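Local structure of MSHA biogenesis protein MshE (Vibrio cholerae, 5HTL) at residues Gly40-Leu43 against Ile44-Gly47; Ser50-Gln53 against Leu54-Leu58; Met106-Pro109 against Ala110-Phe113. The protein binds the second messenger cyclic di-GMP through its MshEN domain and probably takes part in building the MSHA pilus. All coordinates share one frame; numbering follows the deposited sequence.

Contact 1. Residues Gly40-Leu43 against Ile44-Gly47; sequences GDTL and ISLG. With C2E (9,9'-[(2R,3R,3aS,5S,7aR,9R,10R,10aS,12S,14aR)-3,5,10,12-tetrahydroxy-5,12-dioxidooctahydro-2H,7H-difuro[3,2-d:3',2'-j][1,3,7,9,2,8]tetraoxadiphosphacyclododecine-2,9-diyl]bis(2-amino-1,9-dihydro-6H-purin-6-one)), chain C.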
loop_
_atom_site.group_PDB
_atom_site.type_symbol
_atom_site.label_atom_id
_atom_site.label_comp_id
_atom_site.label_asym_id
_atom_site.label_seq_id
_atom_site.Cartn_x
_atom_site.Cartn_y
_atom_site.Cartn_z
ATOM N N GLY A 40 14.465 -13.382 1.869
ATOM C CA GLY A 40 13.947 -13.512 3.222
ATOM C C GLY A 40 13.949 -14.960 3.676
ATOM O O GLY A 40 14.428 -15.287 4.769
ATOM N N ASP A 41 13.419 -15.840 2.830
ATOM C CA ASP A 41 13.379 -17.267 3.139
ATOM C C ASP A 41 14.791 -17.853 3.262
ATOM O O ASP A 41 15.029 -18.762 4.054
ATOM C CB ASP A 41 12.527 -18.008 2.101
ATOM C CG ASP A 41 11.023 -17.765 2.283
ATOM O OD1 ASP A 41 10.570 -17.490 3.419
ATOM O OD2 ASP A 41 10.288 -17.864 1.278
ATOM N N THR A 42 15.741 -17.318 2.501
ATOM C CA THR A 42 17.133 -17.748 2.637
ATOM C C THR A 42 17.720 -17.339 3.990
ATOM O O THR A 42 18.369 -18.137 4.670
ATOM C CB THR A 42 18.005 -17.223 1.490
ATOM O OG1 THR A 42 17.446 -17.671 0.242
ATOM C CG2 THR A 42 19.414 -17.762 1.602
ATOM N N LEU A 43 17.488 -16.093 4.376
ATOM C CA LEU A 43 17.877 -15.617 5.696
ATOM C C LEU A 43 17.246 -16.431 6.827
ATOM O O LEU A 43 17.906 -16.734 7.820
ATOM C CB LEU A 43 17.516 -14.140 5.824
ATOM C CG LEU A 43 18.381 -13.205 4.981
ATOM C CD1 LEU A 43 17.698 -11.863 4.860
ATOM C CD2 LEU A 43 19.771 -13.068 5.590
ATOM N N ILE A 44 15.979 -16.810 6.673
ATOM C CA ILE A 44 15.307 -17.650 7.670
ATOM C C ILE A 44 15.928 -19.045 7.735
ATOM O O ILE A 44 16.164 -19.589 8.818
ATOM C CB ILE A 44 13.805 -17.782 7.365
ATOM C CG1 ILE A 44 13.106 -16.451 7.607
ATOM C CG2 ILE A 44 13.166 -18.861 8.250
ATOM C CD1 ILE A 44 11.664 -16.439 7.134
ATOM N N SER A 45 16.211 -19.620 6.573
ATOM C CA SER A 45 16.840 -20.934 6.511
ATOM C C SER A 45 18.194 -20.954 7.219
ATOM O O SER A 45 18.559 -21.953 7.844
ATOM C CB SER A 45 16.981 -21.382 5.056
ATOM O OG SER A 45 18.128 -20.824 4.442
ATOM N N LEU A 46 18.923 -19.842 7.131
ATOM C CA LEU A 46 20.239 -19.717 7.750
ATOM C C LEU A 46 20.138 -19.357 9.229
ATOM O O LEU A 46 21.148 -19.359 9.936
ATOM C CB LEU A 46 21.074 -18.673 6.998
ATOM C CG LEU A 46 21.573 -19.107 5.615
ATOM C CD1 LEU A 46 21.997 -17.922 4.770
ATOM C CD2 LEU A 46 22.727 -20.082 5.765
ATOM N N GLY A 47 18.933 -19.043 9.697
ATOM C CA GLY A 47 18.705 -18.782 11.111
ATOM C C GLY A 47 18.951 -17.343 11.529
ATOM O O GLY A 47 18.998 -17.033 12.723
HETATM P P1 C2E C . 13.671 -6.399 -3.294
HETATM O O2P C2E C . 13.841 -6.288 -1.799
HETATM O O1P C2E C . 13.584 -5.047 -3.971
HETATM O "O5'" C2E C . 14.887 -7.234 -3.860
HETATM C "C5'" C2E C . 15.031 -7.685 -5.178
HETATM C "C4'" C2E C . 16.110 -8.648 -5.374
HETATM O "O4'" C2E C . 17.347 -8.077 -5.074
HETATM C "C3'" C2E C . 15.977 -9.835 -4.461
HETATM O "O3'" C2E C . 15.294 -10.875 -5.117
HETATM C "C2'" C2E C . 17.287 -10.137 -4.091
HETATM O "O2'" C2E C . 17.834 -11.150 -4.963
HETATM C "C1'" C2E C . 18.070 -8.882 -4.189
HETATM N N9 C2E C . 18.127 -8.201 -2.932
HETATM C C8 C2E C . 17.304 -7.899 -1.931
HETATM N N7 C2E C . 18.023 -7.185 -1.056
HETATM C C5 C2E C . 19.298 -7.046 -1.526
HETATM C C6 C2E C . 20.418 -6.390 -1.001
HETATM O O6 C2E C . 20.350 -5.755 0.186
HETATM N N1 C2E C . 21.567 -6.413 -1.686
HETATM C C2 C2E C . 21.630 -7.041 -2.864
HETATM N N2 C2E C . 22.886 -7.029 -3.547
HETATM N N3 C2E C . 20.577 -7.684 -3.416
HETATM C C4 C2E C . 19.390 -7.708 -2.771
HETATM P P11 C2E C . 14.275 -11.815 -4.332
HETATM O O21 C2E C . 13.839 -12.967 -5.221
HETATM O O11 C2E C . 15.007 -12.380 -3.149
HETATM O O5A C2E C . 13.077 -11.004 -3.747
HETATM C C5A C2E C . 12.155 -10.323 -4.583
HETATM C C4A C2E C . 11.316 -9.348 -3.934
HETATM O O4A C2E C . 10.375 -10.019 -3.026
HETATM C C3A C2E C . 12.071 -8.420 -3.063
HETATM O O3A C2E C . 12.339 -7.169 -3.662
HETATM C C2A C2E C . 11.250 -8.254 -1.847
HETATM O O2A C2E C . 10.352 -7.220 -1.923
HETATM C C1A C2E C . 10.480 -9.518 -1.714
HETATM N N91 C2E C . 11.050 -10.597 -0.918
HETATM C C81 C2E C . 12.345 -10.876 -0.670
HETATM N N71 C2E C . 12.430 -11.989 0.080
HETATM C C51 C2E C . 11.172 -12.437 0.310
HETATM C C61 C2E C . 10.608 -13.520 0.994
HETATM O O61 C2E C . 11.386 -14.460 1.648
HETATM N N11 C2E C . 9.284 -13.659 1.019
HETATM C C21 C2E C . 8.491 -12.789 0.402
HETATM N N21 C2E C . 7.106 -13.024 0.495
HETATM N N31 C2E C . 8.975 -11.740 -0.275
HETATM C C41 C2E C . 10.311 -11.555 -0.329
#
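Helix 39-45 sets its N-terminal turn against a guanine of cyclic di-GMP and ends in a Schellman motif, and the contact of G40-L43 with I44-G47 spans both. G40 O accepts from I44 N at 2.9 Å, and D41 O accepts from S45 N. T42 O is gripped twice, by L46 N at 3.0 Å and by S45 OG at 2.7 Å. The hydroxyl gets there because chi1 of S45 (82°) sets OG between its own N and carbonyl carbon, folded back over the preceding turn. CG1 of I44 packs on G40 O at 3.3 Å, while L46 CD1 runs alongside T42 CG2. T42 OG1 bonds instead to R38 O. Past the last turn G47, at positive phi, donates to I44 O. At the other end G40 N gives a nearly straight bond to N71 of the ligand (3.0 Å, 166°), and D41 N gives a weak, bent one to O61 (2.7 Å). G40 has no side chain to obstruct O61. Main-chain N-H groups thus read the Hoogsteen edge of the base, and the positive end of the helix dipole would be expected to strengthen their pull on O61 and N71.

Contact 2. Residues Ser50-Gln53 against Leu54-Leu58; sequences SETQ and LLNFL. With C2E (9,9'-[(2R,3R,3aS,5S,7aR,9R,10R,10aS,12S,14aR)-3,5,10,12-tetrahydroxy-5,12-dioxidooctahydro-2H,7H-difuro[3,2-d:3',2'-j][1,3,7,9,2,8]tetraoxadiphosphacyclododecine-2,9-diyl]bis(2-amino-1,9-dihydro-6H-purin-6-one)), chain C.
The F57 ring meets the first turn of helix 51-62 by its edge: Q53 O lies near the ring plane, 3.0 Å from CD2, and the same oxygen accepts the backbone N-H of F57 at 3.0 Å. With CG beside its own N (chi1 -69°), the ring leans back toward that carbonyl; beyond the two segments its side chain packs on L13, L14 and I19. The amide of N56 lies alongside T52, pointing the same way, with ND2 3.7 Å from CG2. ND2 also approaches T52 O, but at a poor angle for a bond; that oxygen is taken by N56 N. The Q53 amide turns to the helix start instead. Its chain, extended past CG, carries OE1 back to S50 N, which donates in the carbonyl plane onto a lone pair (2.8 Å, 151°), while Q53 N donates to S50 OG at 3.1 Å. The first bond holds the amide in place, and the reciprocal pair satisfies two backbone N-H groups at the N-terminus. The guanine that carries O61 is the remaining flat group, and two leucines of the helix lie over one of its faces. L54 CD2 stands above the carbonyl end, 3.5 Å from O61, and both methyls of L58 lie over the same face at the other end, CD1 being 3.5 Å from C21 and CD2 near N31. L54 N and L55 N are bonded to S50 O and E51 O in the ordinary helical pattern. S50 and Q53 form a capping box, and the leucines at a four-residue spacing, followed by Q61, which also binds the ligand, fit the cyclic di-GMP-binding motif of MshEN domains.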
loop_
_atom_site.group_PDB
_atom_site.type_symbol
_atom_site.label_atom_id
_atom_site.label_comp_id
_atom_site.label_asym_id
_atom_site.label_seq_id
_atom_site.Cartn_x
_atom_site.Cartn_y
_atom_site.Cartn_z
ATOM N N SER A 50 13.548 -14.552 11.517
ATOM C CA SER A 50 12.373 -15.385 11.783
ATOM C C SER A 50 11.224 -15.073 10.817
ATOM O O SER A 50 11.231 -14.047 10.125
ATOM C CB SER A 50 11.874 -15.166 13.204
ATOM O OG SER A 50 11.265 -13.896 13.320
ATOM N N GLU A 51 10.226 -15.953 10.785
ATOM C CA GLU A 51 9.041 -15.726 9.961
ATOM C C GLU A 51 8.299 -14.451 10.345
ATOM O O GLU A 51 7.843 -13.713 9.474
ATOM C CB GLU A 51 8.100 -16.929 10.027
ATOM C CG GLU A 51 8.683 -18.196 9.419
ATOM C CD GLU A 51 8.680 -18.211 7.892
ATOM O OE1 GLU A 51 9.110 -19.233 7.319
ATOM O OE2 GLU A 51 8.248 -17.221 7.261
ATOM N N THR A 52 8.193 -14.188 11.640
ATOM C CA THR A 52 7.499 -13.010 12.130
ATOM C C THR A 52 8.249 -11.746 11.721
ATOM O O THR A 52 7.648 -10.768 11.272
ATOM C CB THR A 52 7.353 -13.049 13.660
ATOM O OG1 THR A 52 6.623 -14.229 14.037
ATOM C CG2 THR A 52 6.624 -11.805 14.171
ATOM N N GLN A 53 9.568 -11.773 11.877
ATOM C CA GLN A 53 10.393 -10.646 11.451
ATOM C C GLN A 53 10.255 -10.374 9.966
ATOM O O GLN A 53 10.120 -9.218 9.558
ATOM C CB GLN A 53 11.863 -10.903 11.766
ATOM C CG GLN A 53 12.230 -10.797 13.225
ATOM C CD GLN A 53 13.668 -11.184 13.459
ATOM O OE1 GLN A 53 14.147 -12.187 12.922
ATOM N NE2 GLN A 53 14.371 -10.395 14.255
ATOM N N LEU A 54 10.301 -11.424 9.156
ATOM C CA LEU A 54 10.106 -11.262 7.718
ATOM C C LEU A 54 8.756 -10.618 7.386
ATOM O O LEU A 54 8.692 -9.692 6.573
ATOM C CB LEU A 54 10.273 -12.593 6.986
ATOM C CG LEU A 54 10.032 -12.553 5.468
ATOM C CD1 LEU A 54 10.976 -11.533 4.813
ATOM C CD2 LEU A 54 10.179 -13.943 4.853
ATOM N N LEU A 55 7.694 -11.109 8.021
ATOM C CA LEU A 55 6.351 -10.559 7.866
ATOM C C LEU A 55 6.331 -9.054 8.155
ATOM O O LEU A 55 5.848 -8.245 7.343
ATOM C CB LEU A 55 5.410 -11.290 8.829
ATOM C CG LEU A 55 3.938 -10.892 8.921
ATOM C CD1 LEU A 55 3.136 -11.548 7.828
ATOM C CD2 LEU A 55 3.387 -11.291 10.266
ATOM N N ASN A 56 6.888 -8.679 9.300
ATOM C CA ASN A 56 6.874 -7.292 9.728
ATOM C C ASN A 56 7.687 -6.369 8.814
ATOM O O ASN A 56 7.290 -5.236 8.553
ATOM C CB ASN A 56 7.367 -7.175 11.177
ATOM C CG ASN A 56 6.393 -7.774 12.180
ATOM O OD1 ASN A 56 5.184 -7.807 11.951
ATOM N ND2 ASN A 56 6.922 -8.253 13.300
ATOM N N PHE A 57 8.827 -6.848 8.329
ATOM C CA PHE A 57 9.667 -6.005 7.483
ATOM C C PHE A 57 9.274 -5.978 6.013
ATOM O O PHE A 57 9.511 -4.975 5.339
ATOM C CB PHE A 57 11.154 -6.281 7.732
ATOM C CG PHE A 57 11.597 -5.810 9.075
ATOM C CD1 PHE A 57 11.843 -4.471 9.288
ATOM C CD2 PHE A 57 11.682 -6.678 10.140
ATOM C CE1 PHE A 57 12.224 -4.010 10.530
ATOM C CE2 PHE A 57 12.048 -6.221 11.392
ATOM C CZ PHE A 57 12.316 -4.888 11.581
ATOM N N LEU A 58 8.644 -7.045 5.524
ATOM C CA LEU A 58 7.992 -6.981 4.215
ATOM C C LEU A 58 6.887 -5.928 4.265
ATOM O O LEU A 58 6.746 -5.117 3.352
ATOM C CB LEU A 58 7.403 -8.338 3.835
ATOM C CG LEU A 58 8.385 -9.367 3.284
ATOM C CD1 LEU A 58 7.696 -10.712 3.069
ATOM C CD2 LEU A 58 9.014 -8.868 1.990
HETATM P P1 C2E C . 13.671 -6.399 -3.294
HETATM O O2P C2E C . 13.841 -6.288 -1.799
HETATM O O1P C2E C . 13.584 -5.047 -3.971
HETATM O "O5'" C2E C . 14.887 -7.234 -3.860
HETATM C "C5'" C2E C . 15.031 -7.685 -5.178
HETATM C "C4'" C2E C . 16.110 -8.648 -5.374
HETATM O "O4'" C2E C . 17.347 -8.077 -5.074
HETATM C "C3'" C2E C . 15.977 -9.835 -4.461
HETATM O "O3'" C2E C . 15.294 -10.875 -5.117
HETATM C "C2'" C2E C . 17.287 -10.137 -4.091
HETATM O "O2'" C2E C . 17.834 -11.150 -4.963
HETATM C "C1'" C2E C . 18.070 -8.882 -4.189
HETATM N N9 C2E C . 18.127 -8.201 -2.932
HETATM C C8 C2E C . 17.304 -7.899 -1.931
HETATM N N7 C2E C . 18.023 -7.185 -1.056
HETATM C C5 C2E C . 19.298 -7.046 -1.526
HETATM C C6 C2E C . 20.418 -6.390 -1.001
HETATM O O6 C2E C . 20.350 -5.755 0.186
HETATM N N1 C2E C . 21.567 -6.413 -1.686
HETATM C C2 C2E C . 21.630 -7.041 -2.864
HETATM N N2 C2E C . 22.886 -7.029 -3.547
HETATM N N3 C2E C . 20.577 -7.684 -3.416
HETATM C C4 C2E C . 19.390 -7.708 -2.771
HETATM P P11 C2E C . 14.275 -11.815 -4.332
HETATM O O21 C2E C . 13.839 -12.967 -5.221
HETATM O O11 C2E C . 15.007 -12.380 -3.149
HETATM O O5A C2E C . 13.077 -11.004 -3.747
HETATM C C5A C2E C . 12.155 -10.323 -4.583
HETATM C C4A C2E C . 11.316 -9.348 -3.934
HETATM O O4A C2E C . 10.375 -10.019 -3.026
HETATM C C3A C2E C . 12.071 -8.420 -3.063
HETATM O O3A C2E C . 12.339 -7.169 -3.662
HETATM C C2A C2E C . 11.250 -8.254 -1.847
HETATM O O2A C2E C . 10.352 -7.220 -1.923
HETATM C C1A C2E C . 10.480 -9.518 -1.714
HETATM N N91 C2E C . 11.050 -10.597 -0.918
HETATM C C81 C2E C . 12.345 -10.876 -0.670
HETATM N N71 C2E C . 12.430 -11.989 0.080
HETATM C C51 C2E C . 11.172 -12.437 0.310
HETATM C C61 C2E C . 10.608 -13.520 0.994
HETATM O O61 C2E C . 11.386 -14.460 1.648
HETATM N N11 C2E C . 9.284 -13.659 1.019
HETATM C C21 C2E C . 8.491 -12.789 0.402
HETATM N N21 C2E C . 7.106 -13.024 0.495
HETATM N N31 C2E C . 8.975 -11.740 -0.275
HETATM C C41 C2E C . 10.311 -11.555 -0.329
#

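Contact 3. Residues Met106-Pro109 against Ala110-Phe113; sequences MSDP and ADLF. With C2E (9,9'-[(2R,3R,3aS,5S,7aR,9R,10R,10aS,12S,14aR)-3,5,10,12-tetrahydroxy-5,12-dioxidooctahydro-2H,7H-difuro[3,2-d:3',2'-j][1,3,7,9,2,8]tetraoxadiphosphacyclododecine-2,9-diyl]bis(2-amino-1,9-dihydro-6H-purin-6-one)), chain C.
P109 and A110 make up the close-packed side of this turn, both buried against L62 of helix 51-62, with P109 also touching I131. A110 CB faces the ligand sugar and lies 3.4 Å from D108 OD1, which accepts a weak bond from A110 N at 3.1 Å. The same oxygen takes the exocyclic amine of the ligand guanine, N21 donating at 2.9 Å with an angle of 152°. CG of D108 stands anti to the backbone N (chi1 -173°), which swings the carboxylate over the following residues, between the turn and the base. D108-D111 form a type I beta turn closed by D111 N donating to D108 O at 3.0 Å, with the donor well above the carbonyl plane. The turn leads from strand 101-106 into helix 112-121, for which D111 is the N-cap, its OD2 accepting from A114 N. The solvent side holds the two acids, both partly exposed. D111 CB rests 3.4 Å from D108 OD2, but the two side chains cross at about a right angle and the nearest oxygens of the carboxylates, D108 OD2 and D111 OD1, stay 4.4 Å apart. The amine bond on D108 and the cap bond on D111 would be expected to ease the repulsion between them. L112 and F113, the first residues of the helix, are exposed.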
loop_
_atom_site.group_PDB
_atom_site.type_symbol
_atom_site.label_atom_id
_atom_site.label_comp_id
_atom_site.label_asym_id
_atom_site.label_seq_id
_atom_site.Cartn_x
_atom_site.Cartn_y
_atom_site.Cartn_z
HETATM N N MSE A 106 -3.194 -10.744 1.808
HETATM C CA MSE A 106 -2.379 -11.735 1.105
HETATM C C MSE A 106 -1.240 -12.199 1.973
HETATM O O MSE A 106 -0.734 -11.444 2.797
HETATM C CB MSE A 106 -1.784 -11.137 -0.164
HETATM C CG MSE A 106 -2.796 -10.762 -1.199
HETATM SE SE MSE A 106 -1.880 -10.122 -2.771
HETATM C CE MSE A 106 -1.126 -11.785 -3.411
ATOM N N SER A 107 -0.811 -13.438 1.772
ATOM C CA SER A 107 0.357 -13.950 2.476
ATOM C C SER A 107 1.616 -13.384 1.829
ATOM O O SER A 107 2.630 -13.178 2.495
ATOM C CB SER A 107 0.392 -15.471 2.408
ATOM O OG SER A 107 0.862 -15.888 1.152
ATOM N N ASP A 108 1.550 -13.119 0.530
ATOM C CA ASP A 108 2.694 -12.552 -0.179
ATOM C C ASP A 108 2.291 -11.426 -1.130
ATOM O O ASP A 108 2.128 -11.639 -2.322
ATOM C CB ASP A 108 3.461 -13.648 -0.927
ATOM C CG ASP A 108 4.750 -13.145 -1.537
ATOM O OD1 ASP A 108 5.104 -11.975 -1.298
ATOM O OD2 ASP A 108 5.403 -13.934 -2.256
ATOM N N PRO A 109 2.137 -10.206 -0.605
ATOM C CA PRO A 109 1.772 -9.086 -1.478
ATOM C C PRO A 109 2.908 -8.681 -2.431
ATOM O O PRO A 109 2.661 -7.924 -3.364
ATOM C CB PRO A 109 1.444 -7.955 -0.487
ATOM C CG PRO A 109 2.047 -8.377 0.803
ATOM C CD PRO A 109 2.049 -9.863 0.821
ATOM N N ALA A 110 4.112 -9.204 -2.212
ATOM C CA ALA A 110 5.242 -8.998 -3.124
ATOM C C ALA A 110 5.201 -9.942 -4.329
ATOM O O ALA A 110 6.025 -9.834 -5.240
ATOM C CB ALA A 110 6.556 -9.154 -2.377
ATOM N N ASP A 111 4.241 -10.862 -4.337
ATOM C CA ASP A 111 4.112 -11.839 -5.419
ATOM C C ASP A 111 3.379 -11.207 -6.598
ATOM O O ASP A 111 2.142 -11.212 -6.665
ATOM C CB ASP A 111 3.369 -13.080 -4.906
ATOM C CG ASP A 111 3.278 -14.207 -5.941
ATOM O OD1 ASP A 111 2.834 -15.323 -5.570
ATOM O OD2 ASP A 111 3.626 -14.004 -7.122
ATOM N N LEU A 112 4.152 -10.675 -7.538
ATOM C CA LEU A 112 3.582 -9.946 -8.662
ATOM C C LEU A 112 2.903 -10.859 -9.671
ATOM O O LEU A 112 1.974 -10.450 -10.362
ATOM C CB LEU A 112 4.661 -9.103 -9.340
ATOM C CG LEU A 112 5.261 -8.017 -8.443
ATOM C CD1 LEU A 112 6.244 -7.147 -9.216
ATOM C CD2 LEU A 112 4.152 -7.172 -7.837
ATOM N N PHE A 113 3.369 -12.098 -9.753
ATOM C CA PHE A 113 2.712 -13.104 -10.575
ATOM C C PHE A 113 1.290 -13.326 -10.040
ATOM O O PHE A 113 0.322 -13.313 -10.801
ATOM C CB PHE A 113 3.528 -14.399 -10.548
ATOM C CG PHE A 113 3.139 -15.389 -11.607
ATOM C CD1 PHE A 113 3.448 -15.156 -12.939
ATOM C CD2 PHE A 113 2.487 -16.559 -11.267
ATOM C CE1 PHE A 113 3.099 -16.066 -13.914
ATOM C CE2 PHE A 113 2.129 -17.477 -12.245
ATOM C CZ PHE A 113 2.445 -17.227 -13.564
HETATM P P1 C2E C . 13.671 -6.399 -3.294
HETATM O O2P C2E C . 13.841 -6.288 -1.799
HETATM O O1P C2E C . 13.584 -5.047 -3.971
HETATM O "O5'" C2E C . 14.887 -7.234 -3.860
HETATM C "C5'" C2E C . 15.031 -7.685 -5.178
HETATM C "C4'" C2E C . 16.110 -8.648 -5.374
HETATM O "O4'" C2E C . 17.347 -8.077 -5.074
HETATM C "C3'" C2E C . 15.977 -9.835 -4.461
HETATM O "O3'" C2E C . 15.294 -10.875 -5.117
HETATM C "C2'" C2E C . 17.287 -10.137 -4.091
HETATM O "O2'" C2E C . 17.834 -11.150 -4.963
HETATM C "C1'" C2E C . 18.070 -8.882 -4.189
HETATM N N9 C2E C . 18.127 -8.201 -2.932
HETATM C C8 C2E C . 17.304 -7.899 -1.931
HETATM N N7 C2E C . 18.023 -7.185 -1.056
HETATM C C5 C2E C . 19.298 -7.046 -1.526
HETATM C C6 C2E C . 20.418 -6.390 -1.001
HETATM O O6 C2E C . 20.350 -5.755 0.186
HETATM N N1 C2E C . 21.567 -6.413 -1.686
HETATM C C2 C2E C . 21.630 -7.041 -2.864
HETATM N N2 C2E C . 22.886 -7.029 -3.547
HETATM N N3 C2E C . 20.577 -7.684 -3.416
HETATM C C4 C2E C . 19.390 -7.708 -2.771
HETATM P P11 C2E C . 14.275 -11.815 -4.332
HETATM O O21 C2E C . 13.839 -12.967 -5.221
HETATM O O11 C2E C . 15.007 -12.380 -3.149
HETATM O O5A C2E C . 13.077 -11.004 -3.747
HETATM C C5A C2E C . 12.155 -10.323 -4.583
HETATM C C4A C2E C . 11.316 -9.348 -3.934
HETATM O O4A C2E C . 10.375 -10.019 -3.026
HETATM C C3A C2E C . 12.071 -8.420 -3.063
HETATM O O3A C2E C . 12.339 -7.169 -3.662
HETATM C C2A C2E C . 11.250 -8.254 -1.847
HETATM O O2A C2E C . 10.352 -7.220 -1.923
HETATM C C1A C2E C . 10.480 -9.518 -1.714
HETATM N N91 C2E C . 11.050 -10.597 -0.918
HETATM C C81 C2E C . 12.345 -10.876 -0.670
HETATM N N71 C2E C . 12.430 -11.989 0.080
HETATM C C51 C2E C . 11.172 -12.437 0.310
HETATM C C61 C2E C . 10.608 -13.520 0.994
HETATM O O61 C2E C . 11.386 -14.460 1.648
HETATM N N11 C2E C . 9.284 -13.659 1.019
HETATM C C21 C2E C . 8.491 -12.789 0.402
HETATM N N21 C2E C . 7.106 -13.024 0.495
HETATM N N31 C2E C . 8.975 -11.740 -0.275
HETATM C C41 C2E C . 10.311 -11.555 -0.329
#

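In the fold
All three contacts meet the same guanine of one cyclic di-GMP, each by different chemistry. Contact 1, partly buried, offers backbone N-H groups to its Hoogsteen edge; contact 2, largely at the surface, lends aliphatic carbon to a face; contact 3, nearest the chain centre and partly buried, supplies a carboxylate to the exocyclic amine. Contacts 1 and 2 lie on successive helices, 39-45 and 51-62, which touch where I44 CD1 packs on L54 CD2. Contact 3, a loop entering a helix beside the three-stranded sheet, touches neither of the other contacts, its nearest atoms being about 7 and 5 Å away, yet its loop packs on L62 of helix 51-62; the ligand touches all three.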